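PDB 3PSH: molybdate-binding protein MolA from Haemophilus influenzae, which binds molybdate and tungstate, but not sulfate or phosphate, in the periplasm and delivers molybdate to the low-affinity ABC importer MolBC. Local coordinates for residues A[136-140]-A[164-168]; A[184-190]-A[235-241]; A[200-205]-A[275-281]. All coordinates share one frame; numbering follows the deposited sequence.

Contact 1: A[136-140]-A[164-168]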
ATOM      1  N   TYR A 136     -10.064   4.393  -4.966  1.00 14.37           N
ATOM      2  CA  TYR A 136      -8.846   4.449  -4.113  1.00 11.95           C
ATOM      3  C   TYR A 136      -8.550   5.802  -3.460  1.00 12.12           C
ATOM      4  O   TYR A 136      -8.033   5.930  -2.296  1.00 13.50           O
ATOM      5  CB  TYR A 136      -7.572   3.874  -4.836  1.00 12.26           C
ATOM      6  CG  TYR A 136      -7.686   2.332  -5.023  1.00 11.78           C
ATOM      7  CD1 TYR A 136      -7.722   1.509  -3.851  1.00 12.17           C
ATOM      8  CD2 TYR A 136      -7.690   1.694  -6.300  1.00 12.58           C
ATOM      9  CE1 TYR A 136      -7.786   0.090  -3.999  1.00 14.50           C
ATOM     10  CE2 TYR A 136      -7.741   0.282  -6.414  1.00 13.60           C
ATOM     11  CZ  TYR A 136      -7.771  -0.481  -5.239  1.00 17.30           C
ATOM     12  OH  TYR A 136      -7.884  -1.830  -5.320  1.00 16.50           O
ATOM     13  N   ASN A 137      -8.828   6.899  -4.191  1.00 12.10           N
ATOM     14  CA  ASN A 137      -8.698   8.198  -3.567  1.00 13.48           C
ATOM     15  C   ASN A 137      -9.619   8.361  -2.320  1.00 12.33           C
ATOM     16  O   ASN A 137      -9.205   8.713  -1.218  1.00 12.59           O
ATOM     17  CB  ASN A 137      -9.039   9.282  -4.562  1.00 13.56           C
ATOM     18  CG  ASN A 137      -7.934   9.420  -5.645  1.00 15.37           C
ATOM     19  OD1 ASN A 137      -6.825   8.930  -5.424  1.00 14.95           O
ATOM     20  ND2 ASN A 137      -8.240  10.090  -6.771  1.00 19.49           N
ATOM     21  N   ASP A 138     -10.900   8.117  -2.571  1.00 14.11           N
ATOM     22  CA  ASP A 138     -11.868   8.280  -1.491  1.00 15.08           C
ATOM     23  C   ASP A 138     -11.663   7.209  -0.405  1.00 16.61           C
ATOM     24  O   ASP A 138     -11.866   7.456   0.754  1.00 13.59           O
ATOM     25  CB  ASP A 138     -13.258   8.108  -2.062  1.00 14.98           C
ATOM     26  CG  ASP A 138     -13.731   9.323  -2.920  1.00 18.14           C
ATOM     27  OD1 ASP A 138     -12.991  10.343  -2.919  1.00 18.56           O
ATOM     28  OD2 ASP A 138     -14.824   9.184  -3.547  1.00 17.13           O
ATOM     29  N   GLY A 139     -11.129   6.079  -0.789  1.00 13.74           N
ATOM     30  CA  GLY A 139     -11.018   4.912   0.146  1.00 14.71           C
ATOM     31  C   GLY A 139      -9.809   5.127   1.062  1.00 13.24           C
ATOM     32  O   GLY A 139      -9.884   4.738   2.269  1.00 14.96           O
ATOM     33  N   LEU A 140      -8.741   5.797   0.554  1.00 12.69           N
ATOM     34  CA  LEU A 140      -7.564   6.041   1.341  1.00 13.43           C
ATOM     35  C   LEU A 140      -7.954   7.075   2.346  1.00 14.02           C
ATOM     36  O   LEU A 140      -7.716   6.913   3.530  1.00 13.92           O
ATOM     37  CB  LEU A 140      -6.431   6.598   0.428  1.00 11.82           C
ATOM     38  CG  LEU A 140      -5.181   6.964   1.226  1.00 12.98           C
ATOM     39  CD1 LEU A 140      -4.580   5.858   2.037  1.00 10.87           C
ATOM     40  CD2 LEU A 140      -4.145   7.387   0.149  1.00 10.05           C
ATOM     41  N   ALA A 164      -1.156  13.299   1.961  1.00 16.43           N
ATOM     42  CA  ALA A 164      -1.175  12.275   0.907  1.00 16.00           C
ATOM     43  C   ALA A 164      -1.434  12.858  -0.494  1.00 15.55           C
ATOM     44  O   ALA A 164      -0.936  12.355  -1.542  1.00 17.87           O
ATOM     45  CB  ALA A 164      -2.304  11.188   1.230  1.00 15.62           C
ATOM     46  N   PHE A 165      -2.334  13.836  -0.477  1.00 15.55           N
ATOM     47  CA  PHE A 165      -2.857  14.403  -1.740  1.00 14.10           C
ATOM     48  C   PHE A 165      -2.240  15.762  -2.208  1.00 14.57           C
ATOM     49  O   PHE A 165      -2.677  16.346  -3.253  1.00 15.13           O
ATOM     50  CB  PHE A 165      -4.408  14.522  -1.695  1.00 14.40           C
ATOM     51  CG  PHE A 165      -5.140  13.203  -1.676  1.00 11.40           C
ATOM     52  CD1 PHE A 165      -5.338  12.408  -2.863  1.00 12.73           C
ATOM     53  CD2 PHE A 165      -5.480  12.637  -0.425  1.00 16.19           C
ATOM     54  CE1 PHE A 165      -5.966  11.166  -2.766  1.00 15.53           C
ATOM     55  CE2 PHE A 165      -6.049  11.345  -0.350  1.00 13.67           C
ATOM     56  CZ  PHE A 165      -6.301  10.659  -1.528  1.00 16.82           C
ATOM     57  N   ALA A 166      -1.280  16.240  -1.426  1.00 13.46           N
ATOM     58  CA  ALA A 166      -0.767  17.582  -1.553  1.00 13.53           C
ATOM     59  C   ALA A 166      -0.051  17.785  -2.906  1.00 14.28           C
ATOM     60  O   ALA A 166       0.146  18.945  -3.309  1.00 15.83           O
ATOM     61  CB  ALA A 166       0.201  17.811  -0.434  1.00 15.24           C
ATOM     62  N   ASN A 167       0.426  16.698  -3.542  1.00 14.02           N
ATOM     63  CA  ASN A 167       1.234  16.837  -4.787  1.00 14.35           C
ATOM     64  C   ASN A 167       0.481  16.445  -6.028  1.00 13.65           C
ATOM     65  O   ASN A 167       1.062  16.406  -7.114  1.00 15.52           O
ATOM     66  CB  ASN A 167       2.595  16.106  -4.677  1.00 14.41           C
ATOM     67  CG  ASN A 167       3.430  16.688  -3.568  1.00 17.60           C
ATOM     68  OD1 ASN A 167       3.530  17.922  -3.417  1.00 18.14           O
ATOM     69  ND2 ASN A 167       4.033  15.842  -2.768  1.00 17.15           N
ATOM     70  N   ARG A 168      -0.752  16.028  -5.872  1.00 13.47           N
ATOM     71  CA  ARG A 168      -1.497  15.491  -7.015  1.00 12.81           C
ATOM     72  C   ARG A 168      -1.711  16.617  -8.074  1.00 14.63           C
ATOM     73  O   ARG A 168      -1.573  16.350  -9.286  1.00 16.85           O
ATOM     74  CB  ARG A 168      -2.876  14.990  -6.518  1.00 16.56           C
ATOM     75  CG  ARG A 168      -2.721  13.572  -6.023  1.00 13.07           C
ATOM     76  CD  ARG A 168      -2.822  12.609  -7.211  1.00 15.14           C
ATOM     77  NE  ARG A 168      -2.524  11.151  -6.996  1.00 12.83           N
ATOM     78  CZ  ARG A 168      -3.497  10.259  -6.687  1.00 14.01           C
ATOM     79  NH1 ARG A 168      -4.759  10.684  -6.505  1.00 16.15           N
ATOM     80  NH2 ARG A 168      -3.233   8.989  -6.620  1.00 14.86           N
TER
HETATM   81  O   HOH W   1      -5.425   7.029  -7.009  1.00 16.10           O
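Asn137, on helix 132-151, meets Phe165 and Arg168 at the turn where helix 154-165 gives way to the next helix. Its CG lies beside the backbone N (chi1 -71°), which brings the amide to the edge of the Phe165 ring. There OD1 sits in the ring plane, 3.6 Å from CE1 of Phe165, and amide and ring planes are nearly perpendicular, 87° apart. The backbone O of Asn137 also approaches the ring, 3.5 Å from CZ of Phe165. OD1 accepts a straight hydrogen bond from NH1 of Arg168 (2.9 Å, 167° at the hydrogen); the acceptor is close to the guanidinium plane, but the donor stands above the carbonyl plane. A water donates a hydrogen bond to the same OD1 and accepts one from NH2 of Arg168. One turn on, Leu140 lays CD2 against CZ of Phe165 at 4.3 Å and CB of Ala164 at 4.4 Å. NE of Arg168 forms a salt bridge with Glu290 of helix 283-297. Two donors thus grip OD1, and Arg168, shared between amide and carboxylate, ties helix 132-151, the long helix joining the two lobes in this family, to the turn between helices 154-165 and 168-175.

Contact 2: A[184-190]-A[235-241]; sequences VRTYMAN and PAVILVQ
Thr186 and Leu239 make the tightest carbon-carbon contact between two neighbouring parallel strands: CG2 of Thr186 is 3.4 Å from CD1 of Leu239, closer than usual van der Waals spacing. On the same face, Met188 bends at chi2 and chi3 (56° and 62°), so its chain crosses that of Leu239 and brings SD to 3.6 Å from CG of Gln241. The other face carries Tyr187 alongside Ile238, with CB of Tyr187 3.6 Å from CG of Pro235. Toward the C-terminal end the backbone bonds are nearly straight: Leu239 N to Tyr187 O, 2.8 Å, and Ala189 N to Leu239 O, 2.9 Å. The start is looser. O of Arg185 receives a long bond from Val237 N (3.3 Å) and a weak one from Ala236 N, while the exposed Arg185 side chain turns to the carbonyl of Trp233. Beyond the strands, Asn190 ND2 donates to Gln241 OE1 (3.1 Å) from above its carbonyl plane. The molybdate-binding residues Arg243 and Tyr196 bond to OE1 and NE2 of Gln241, a second-shell amide. Strands 184-188 and 237-240 are the central pair of the four-stranded parallel sheet at the core of this alpha/beta lobe, with helices 247-252 and 261-264 packed on Ile238.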
ATOM      1  N   VAL A 184       4.591   6.180 -20.678  1.00 15.20           N
ATOM      2  CA  VAL A 184       5.747   5.221 -20.577  1.00 15.86           C
ATOM      3  C   VAL A 184       5.205   3.848 -20.161  1.00 16.32           C
ATOM      4  O   VAL A 184       4.470   3.753 -19.128  1.00 16.76           O
ATOM      5  CB  VAL A 184       6.794   5.735 -19.536  1.00 14.51           C
ATOM      6  CG1 VAL A 184       7.886   4.625 -19.402  1.00 15.86           C
ATOM      7  CG2 VAL A 184       7.378   7.059 -19.956  1.00 14.05           C
ATOM      8  N   ARG A 185       5.433   2.805 -20.979  1.00 15.52           N
ATOM      9  CA  ARG A 185       4.954   1.412 -20.668  1.00 15.96           C
ATOM     10  C   ARG A 185       5.854   0.736 -19.648  1.00 16.67           C
ATOM     11  O   ARG A 185       7.026   0.459 -19.902  1.00 16.49           O
ATOM     12  CB  ARG A 185       4.890   0.604 -21.945  1.00 15.91           C
ATOM     13  CG  ARG A 185       3.729   1.208 -22.842  1.00 17.60           C
ATOM     14  CD  ARG A 185       3.583   0.519 -24.223  1.00 19.81           C
ATOM     15  NE  ARG A 185       3.553  -0.955 -24.106  1.00 22.57           N
ATOM     16  CZ  ARG A 185       2.546  -1.762 -23.727  1.00 30.15           C
ATOM     17  NH1 ARG A 185       1.319  -1.295 -23.332  1.00 27.24           N
ATOM     18  NH2 ARG A 185       2.814  -3.103 -23.761  1.00 27.30           N
ATOM     19  N   THR A 186       5.235   0.383 -18.483  1.00 16.37           N
ATOM     20  CA  THR A 186       5.966   0.052 -17.295  1.00 15.15           C
ATOM     21  C   THR A 186       5.431  -1.238 -16.723  1.00 14.23           C
ATOM     22  O   THR A 186       4.231  -1.500 -16.943  1.00 13.86           O
ATOM     23  CB  THR A 186       5.807   1.231 -16.288  1.00 17.36           C
ATOM     24  OG1 THR A 186       6.213   2.494 -16.880  1.00 15.87           O
ATOM     25  CG2 THR A 186       6.593   1.034 -15.045  1.00 19.53           C
ATOM     26  N   TYR A 187       6.299  -1.993 -16.044  1.00 13.52           N
ATOM     27  CA  TYR A 187       5.875  -3.288 -15.538  1.00 14.58           C
ATOM     28  C   TYR A 187       6.371  -3.402 -14.118  1.00 16.76           C
ATOM     29  O   TYR A 187       7.546  -3.128 -13.850  1.00 16.85           O
ATOM     30  CB  TYR A 187       6.566  -4.371 -16.386  1.00 13.13           C
ATOM     31  CG  TYR A 187       6.265  -5.794 -15.893  1.00 14.16           C
ATOM     32  CD1 TYR A 187       5.023  -6.417 -16.211  1.00 14.02           C
ATOM     33  CD2 TYR A 187       7.217  -6.521 -15.163  1.00 16.29           C
ATOM     34  CE1 TYR A 187       4.739  -7.738 -15.754  1.00 14.94           C
ATOM     35  CE2 TYR A 187       6.904  -7.878 -14.694  1.00 14.32           C
ATOM     36  CZ  TYR A 187       5.677  -8.439 -15.036  1.00 15.32           C
ATOM     37  OH  TYR A 187       5.492  -9.685 -14.495  1.00 17.88           O
ATOM     38  N   MET A 188       5.482  -3.909 -13.249  1.00 15.37           N
ATOM     39  CA  MET A 188       5.838  -4.149 -11.866  1.00 14.88           C
ATOM     40  C   MET A 188       6.217  -5.642 -11.676  1.00 15.26           C
ATOM     41  O   MET A 188       5.375  -6.495 -11.753  1.00 15.22           O
ATOM     42  CB  MET A 188       4.640  -3.683 -10.983  1.00 15.41           C
ATOM     43  CG  MET A 188       4.790  -4.048  -9.576  1.00 18.12           C
ATOM     44  SD  MET A 188       6.300  -3.483  -8.758  1.00 24.93           S
ATOM     45  CE  MET A 188       6.116  -1.887  -8.877  1.00 19.17           C
ATOM     46  N   ALA A 189       7.456  -5.901 -11.377  1.00 16.94           N
ATOM     47  CA  ALA A 189       7.913  -7.321 -11.217  1.00 17.20           C
ATOM     48  C   ALA A 189       8.042  -7.654  -9.708  1.00 15.97           C
ATOM     49  O   ALA A 189       8.873  -7.111  -9.004  1.00 16.63           O
ATOM     50  CB  ALA A 189       9.307  -7.479 -11.936  1.00 17.55           C
ATOM     51  N   ASN A 190       7.103  -8.466  -9.223  1.00 16.19           N
ATOM     52  CA  ASN A 190       7.112  -9.045  -7.878  1.00 17.82           C
ATOM     53  C   ASN A 190       7.757 -10.443  -7.928  1.00 17.44           C
ATOM     54  O   ASN A 190       7.975 -10.984  -9.036  1.00 18.78           O
ATOM     55  CB  ASN A 190       5.684  -9.079  -7.297  1.00 17.40           C
ATOM     56  CG  ASN A 190       5.344  -7.817  -6.573  1.00 20.59           C
ATOM     57  OD1 ASN A 190       5.473  -6.733  -7.104  1.00 17.78           O
ATOM     58  ND2 ASN A 190       4.925  -7.954  -5.304  1.00 17.70           N
ATOM     59  N   PRO A 235       7.890  -4.243 -21.752  1.00 17.34           N
ATOM     60  CA  PRO A 235       7.818  -2.952 -21.144  1.00 15.81           C
ATOM     61  C   PRO A 235       9.099  -2.187 -21.337  1.00 14.40           C
ATOM     62  O   PRO A 235      10.201  -2.810 -21.358  1.00 18.89           O
ATOM     63  CB  PRO A 235       7.713  -3.269 -19.636  1.00 16.24           C
ATOM     64  CG  PRO A 235       8.282  -4.792 -19.510  1.00 17.27           C
ATOM     65  CD  PRO A 235       7.722  -5.362 -20.776  1.00 17.12           C
ATOM     66  N   ALA A 236       8.951  -0.840 -21.422  1.00 16.52           N
ATOM     67  CA  ALA A 236      10.109   0.086 -21.517  1.00 15.01           C
ATOM     68  C   ALA A 236      10.897   0.238 -20.205  1.00 17.06           C
ATOM     69  O   ALA A 236      12.140   0.456 -20.150  1.00 17.71           O
ATOM     70  CB  ALA A 236       9.628   1.503 -21.967  1.00 16.60           C
ATOM     71  N   VAL A 237      10.156   0.036 -19.101  1.00 16.48           N
ATOM     72  CA  VAL A 237      10.670   0.298 -17.746  1.00 14.61           C
ATOM     73  C   VAL A 237      10.140  -0.865 -16.869  1.00 16.11           C
ATOM     74  O   VAL A 237       8.969  -1.207 -16.952  1.00 17.21           O
ATOM     75  CB  VAL A 237      10.150   1.585 -17.229  1.00 17.09           C
ATOM     76  CG1 VAL A 237      10.611   1.738 -15.792  1.00 16.42           C
ATOM     77  CG2 VAL A 237      10.746   2.795 -17.982  1.00 16.45           C
ATOM     78  N   ILE A 238      11.006  -1.424 -16.061  1.00 16.27           N
ATOM     79  CA  ILE A 238      10.600  -2.415 -15.029  1.00 16.69           C
ATOM     80  C   ILE A 238      10.845  -1.847 -13.661  1.00 16.70           C
ATOM     81  O   ILE A 238      11.880  -1.282 -13.403  1.00 16.86           O
ATOM     82  CB  ILE A 238      11.216  -3.825 -15.222  1.00 18.42           C
ATOM     83  CG1 ILE A 238      10.660  -4.518 -16.431  1.00 17.29           C
ATOM     84  CG2 ILE A 238      11.053  -4.763 -14.002  1.00 16.48           C
ATOM     85  CD1 ILE A 238      11.602  -5.779 -16.866  1.00 16.98           C
ATOM     86  N   LEU A 239       9.825  -1.945 -12.776  1.00 15.13           N
ATOM     87  CA  LEU A 239       9.914  -1.434 -11.415  1.00 13.63           C
ATOM     88  C   LEU A 239       9.817  -2.632 -10.481  1.00 11.71           C
ATOM     89  O   LEU A 239       9.170  -3.655 -10.830  1.00 15.82           O
ATOM     90  CB  LEU A 239       8.781  -0.409 -11.113  1.00 12.47           C
ATOM     91  CG  LEU A 239       8.877   0.829 -12.115  1.00 14.64           C
ATOM     92  CD1 LEU A 239       7.710   1.667 -11.876  1.00 12.80           C
ATOM     93  CD2 LEU A 239      10.227   1.683 -11.803  1.00 16.53           C
ATOM     94  N   VAL A 240      10.576  -2.489  -9.385  1.00 12.51           N
ATOM     95  CA  VAL A 240      10.583  -3.488  -8.322  1.00 13.98           C
ATOM     96  C   VAL A 240      10.279  -2.760  -7.003  1.00 13.18           C
ATOM     97  O   VAL A 240      10.741  -1.683  -6.736  1.00 14.83           O
ATOM     98  CB  VAL A 240      11.925  -4.256  -8.239  1.00 13.64           C
ATOM     99  CG1 VAL A 240      11.991  -5.236  -7.033  1.00 15.77           C
ATOM    100  CG2 VAL A 240      12.128  -5.107  -9.534  1.00 14.87           C
ATOM    101  N   GLN A 241       9.433  -3.402  -6.197  1.00 15.21           N
ATOM    102  CA  GLN A 241       9.087  -2.840  -4.880  1.00 14.13           C
ATOM    103  C   GLN A 241      10.264  -2.943  -3.948  1.00 14.99           C
ATOM    104  O   GLN A 241      10.892  -4.032  -3.943  1.00 14.69           O
ATOM    105  CB  GLN A 241       7.909  -3.665  -4.310  1.00 15.98           C
ATOM    106  CG  GLN A 241       6.598  -3.434  -5.146  1.00 11.22           C
ATOM    107  CD  GLN A 241       5.376  -4.275  -4.724  1.00 15.04           C
ATOM    108  OE1 GLN A 241       5.490  -5.253  -3.903  1.00 15.47           O
ATOM    109  NE2 GLN A 241       4.203  -3.889  -5.244  1.00 13.67           N
TER
HETATM  110  O   HOH W   2       8.422  -6.039  -6.636  1.00 16.07           O

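Contact 3: A[200-205]-A[275-281]. With MOO (molybdate ion), chain B.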
ATOM      1  N   LYS A 200      -6.028  -2.222  -9.151  1.00 14.38           N
ATOM      2  CA  LYS A 200      -5.065  -2.078  -8.061  1.00 12.99           C
ATOM      3  C   LYS A 200      -4.442  -0.674  -8.083  1.00 13.73           C
ATOM      4  O   LYS A 200      -4.218  -0.121  -9.184  1.00 14.03           O
ATOM      5  CB  LYS A 200      -3.955  -3.128  -8.284  1.00 13.32           C
ATOM      6  CG  LYS A 200      -4.412  -4.572  -8.104  1.00 15.87           C
ATOM      7  CD  LYS A 200      -4.663  -4.894  -6.585  1.00 14.44           C
ATOM      8  CE  LYS A 200      -5.714  -5.956  -6.442  1.00 16.44           C
ATOM      9  NZ  LYS A 200      -5.920  -6.129  -4.904  1.00 19.11           N
ATOM     10  N   TYR A 201      -3.944  -0.213  -6.945  1.00 14.15           N
ATOM     11  CA  TYR A 201      -3.236   1.127  -6.856  1.00 12.50           C
ATOM     12  C   TYR A 201      -1.941   1.235  -7.788  1.00 12.13           C
ATOM     13  O   TYR A 201      -1.610   2.305  -8.337  1.00 13.21           O
ATOM     14  CB  TYR A 201      -2.873   1.510  -5.399  1.00 13.99           C
ATOM     15  CG  TYR A 201      -2.072   2.790  -5.370  1.00 10.63           C
ATOM     16  CD1 TYR A 201      -2.650   3.995  -5.807  1.00 14.83           C
ATOM     17  CD2 TYR A 201      -0.693   2.727  -5.030  1.00 12.43           C
ATOM     18  CE1 TYR A 201      -1.858   5.146  -5.904  1.00  9.58           C
ATOM     19  CE2 TYR A 201       0.114   3.810  -5.093  1.00 10.60           C
ATOM     20  CZ  TYR A 201      -0.470   5.040  -5.495  1.00  9.23           C
ATOM     21  OH  TYR A 201       0.269   6.179  -5.647  1.00 15.08           O
ATOM     22  N   THR A 202      -1.276   0.082  -7.945  1.00 12.04           N
ATOM     23  CA  THR A 202      -0.074  -0.015  -8.826  1.00 10.59           C
ATOM     24  C   THR A 202      -0.294   0.798 -10.136  1.00 12.20           C
ATOM     25  O   THR A 202       0.500   1.724 -10.456  1.00 15.09           O
ATOM     26  CB  THR A 202       0.239  -1.477  -9.134  1.00 12.73           C
ATOM     27  OG1 THR A 202       0.284  -2.272  -7.899  1.00 14.91           O
ATOM     28  CG2 THR A 202       1.590  -1.572  -9.876  1.00 14.41           C
ATOM     29  N   GLY A 203      -1.373   0.484 -10.873  1.00 13.76           N
ATOM     30  CA  GLY A 203      -1.544   1.117 -12.237  1.00 13.70           C
ATOM     31  C   GLY A 203      -1.877   2.612 -12.062  1.00 13.25           C
ATOM     32  O   GLY A 203      -1.650   3.413 -12.968  1.00 10.51           O
ATOM     33  N   LEU A 204      -2.516   3.007 -10.925  1.00 11.68           N
ATOM     34  CA  LEU A 204      -2.868   4.404 -10.634  1.00 13.62           C
ATOM     35  C   LEU A 204      -1.614   5.191 -10.380  1.00 12.08           C
ATOM     36  O   LEU A 204      -1.444   6.328 -10.843  1.00 12.16           O
ATOM     37  CB  LEU A 204      -3.829   4.560  -9.438  1.00 12.12           C
ATOM     38  CG  LEU A 204      -5.291   4.146  -9.878  1.00 13.24           C
ATOM     39  CD1 LEU A 204      -6.073   3.867  -8.666  1.00 13.94           C
ATOM     40  CD2 LEU A 204      -5.900   5.329 -10.590  1.00 13.92           C
ATOM     41  N   MET A 205      -0.684   4.586  -9.637  1.00 11.30           N
ATOM     42  CA  MET A 205       0.596   5.324  -9.384  1.00 11.75           C
ATOM     43  C   MET A 205       1.313   5.582 -10.703  1.00 11.96           C
ATOM     44  O   MET A 205       1.754   6.701 -10.925  1.00 14.39           O
ATOM     45  CB  MET A 205       1.546   4.555  -8.466  1.00 14.31           C
ATOM     46  CG  MET A 205       2.876   5.308  -8.175  1.00 17.97           C
ATOM     47  SD  MET A 205       3.871   4.187  -7.034  1.00 19.14           S
ATOM     48  CE  MET A 205       4.450   2.947  -8.164  1.00 30.89           C
ATOM     49  N   ALA A 275       7.873   4.654  -1.937  1.00 12.51           N
ATOM     50  CA  ALA A 275       7.228   4.755  -3.313  1.00 10.61           C
ATOM     51  C   ALA A 275       6.550   3.474  -3.564  1.00  9.96           C
ATOM     52  O   ALA A 275       6.953   2.692  -4.478  1.00 12.02           O
ATOM     53  CB  ALA A 275       8.244   5.081  -4.375  1.00 12.13           C
ATOM     54  N   LYS A 276       5.572   3.168  -2.686  1.00 14.33           N
ATOM     55  CA  LYS A 276       4.886   1.854  -2.707  1.00 13.50           C
ATOM     56  C   LYS A 276       3.891   1.680  -3.868  1.00  9.65           C
ATOM     57  O   LYS A 276       2.746   2.167  -3.817  1.00 12.57           O
ATOM     58  CB  LYS A 276       4.171   1.661  -1.373  1.00 14.99           C
ATOM     59  CG  LYS A 276       5.158   1.842  -0.259  1.00 11.26           C
ATOM     60  CD  LYS A 276       4.381   1.582   1.109  1.00 11.83           C
ATOM     61  CE  LYS A 276       5.380   1.218   2.271  1.00 15.19           C
ATOM     62  NZ  LYS A 276       6.136   2.441   2.641  1.00 11.73           N
ATOM     63  N   ALA A 277       4.360   1.016  -4.920  1.00 11.55           N
ATOM     64  CA  ALA A 277       3.375   0.720  -5.974  1.00 11.02           C
ATOM     65  C   ALA A 277       2.651  -0.566  -5.688  1.00 10.45           C
ATOM     66  O   ALA A 277       2.658  -1.492  -6.464  1.00 12.12           O
ATOM     67  CB  ALA A 277       4.025   0.686  -7.356  1.00 13.31           C
ATOM     68  N   TRP A 278       1.884  -0.468  -4.614  1.00 11.37           N
ATOM     69  CA  TRP A 278       1.339  -1.683  -4.024  1.00 11.27           C
ATOM     70  C   TRP A 278      -0.102  -1.823  -4.554  1.00 12.50           C
ATOM     71  O   TRP A 278      -0.665  -0.959  -5.209  1.00 13.70           O
ATOM     72  CB  TRP A 278       1.240  -1.441  -2.510  1.00 11.01           C
ATOM     73  CG  TRP A 278       2.503  -1.601  -1.806  1.00 12.89           C
ATOM     74  CD1 TRP A 278       3.804  -1.829  -2.385  1.00 11.60           C
ATOM     75  CD2 TRP A 278       2.684  -1.596  -0.392  1.00 14.20           C
ATOM     76  NE1 TRP A 278       4.730  -1.952  -1.367  1.00 14.76           N
ATOM     77  CE2 TRP A 278       4.057  -1.863  -0.146  1.00 14.86           C
ATOM     78  CE3 TRP A 278       1.792  -1.488   0.713  1.00 12.45           C
ATOM     79  CZ2 TRP A 278       4.568  -1.956   1.186  1.00 15.65           C
ATOM     80  CZ3 TRP A 278       2.310  -1.650   2.016  1.00 12.38           C
ATOM     81  CH2 TRP A 278       3.680  -1.800   2.238  1.00 13.75           C
ATOM     82  N   GLY A 279      -0.717  -2.964  -4.282  1.00 12.17           N
ATOM     83  CA  GLY A 279      -2.108  -3.103  -4.735  1.00 10.80           C
ATOM     84  C   GLY A 279      -3.071  -2.196  -3.974  1.00 10.76           C
ATOM     85  O   GLY A 279      -4.128  -1.875  -4.482  1.00 13.19           O
ATOM     86  N   TYR A 280      -2.658  -1.748  -2.799  1.00 12.09           N
ATOM     87  CA  TYR A 280      -3.388  -0.751  -1.957  1.00 11.91           C
ATOM     88  C   TYR A 280      -2.634   0.618  -1.931  1.00 12.74           C
ATOM     89  O   TYR A 280      -1.388   0.617  -1.704  1.00 14.53           O
ATOM     90  CB  TYR A 280      -3.489  -1.257  -0.454  1.00 11.37           C
ATOM     91  CG  TYR A 280      -4.434  -2.429  -0.265  1.00 12.72           C
ATOM     92  CD1 TYR A 280      -5.629  -2.307   0.492  1.00 11.18           C
ATOM     93  CD2 TYR A 280      -4.088  -3.674  -0.779  1.00 10.60           C
ATOM     94  CE1 TYR A 280      -6.505  -3.424   0.675  1.00 12.76           C
ATOM     95  CE2 TYR A 280      -4.953  -4.771  -0.641  1.00 15.26           C
ATOM     96  CZ  TYR A 280      -6.124  -4.632   0.130  1.00 15.00           C
ATOM     97  OH  TYR A 280      -6.936  -5.781   0.229  1.00 16.72           O
ATOM     98  N   PRO A 281      -3.363   1.766  -1.880  1.00 12.59           N
ATOM     99  CA  PRO A 281      -2.721   3.059  -1.819  1.00 13.12           C
ATOM    100  C   PRO A 281      -2.226   3.311  -0.361  1.00 12.50           C
ATOM    101  O   PRO A 281      -2.947   2.973   0.605  1.00 14.80           O
ATOM    102  CB  PRO A 281      -3.854   3.992  -2.135  1.00 11.61           C
ATOM    103  CG  PRO A 281      -5.177   3.329  -1.499  1.00 12.21           C
ATOM    104  CD  PRO A 281      -4.873   1.883  -1.912  1.00 12.15           C
TER
HETATM  105 MO   MOO B   1      -0.298  -4.982  -1.301  1.00 33.20          MO
HETATM  106  O1  MOO B   1       0.525  -4.977  -2.779  1.00 14.90           O
HETATM  107  O2  MOO B   1      -1.586  -6.126  -1.301  1.00 20.52           O
HETATM  108  O3  MOO B   1      -0.975  -3.447  -1.019  1.00 16.87           O
HETATM  109  O4  MOO B   1       0.883  -5.172  -0.096  1.00 14.46           O
HETATM  110  O   HOH W   3      -6.521  -3.396  -3.747  1.00 16.90           O
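A chi1 of 175° sends the Tyr201 ring away from its own backbone N and against the 275-281 loop, where CA of Pro281 packs over one face in a CH-pi contact, 4.0 Å from the ring centroid. O of Lys276 lies in the ring plane at its edge, 3.4 Å from CE2 of Tyr201. Thr202 turns OG1 anti to its carbonyl carbon (chi1 -50°), and that hydroxyl donates to Ala277 O at 2.9 Å, from above the carbonyl plane; Ala277 itself centres an inverse gamma turn. Tyr201 N, at the start of helix 201-208, gives Gly279 O an almost linear bond (3.0 Å, 177°). CD of Lys200 packs against CA of Gly279 at 3.6 Å. A water joins Gly279 O to NZ of Lys200, which also reaches Leu125 O. The loop presents two backbone donors to molybdate: Gly279 N to O1 at 2.8 Å, and Tyr280 N to O3 at 3.0 Å. Oxygen O4 lies over one face of the Trp278 indole. His26, Gln27, Tyr196 and Arg243 also hydrogen-bond to the anion. Gly279 is therefore held from both sides: its N-H binds molybdate, while its O accepts from Tyr201 N and the water.

Overall arrangement
Following the chain, contact 1 closes first, a local loop of 23 mostly helical residues between helices 132-151 and 154-165. Contacts 2 and 3 come later and cross: segment 200-205 falls between the two strands of contact 2, and 275-281 follows both. Contact 2 forms the centre of the sheet after the helical region, while contact 3 brings the start of helix 201-208 to the loop leading into helix 283-297. Contact 3 touches both others. Tyr136 and Leu140 pack on Pro281; on the sheet side Gln241 NE2 hydrogen-bonds to Ala277 O and Met188 packs on Thr202. Contacts 1 and 2 stay about 12 Å apart at their nearest atoms, with the molybdate-binding loop between them.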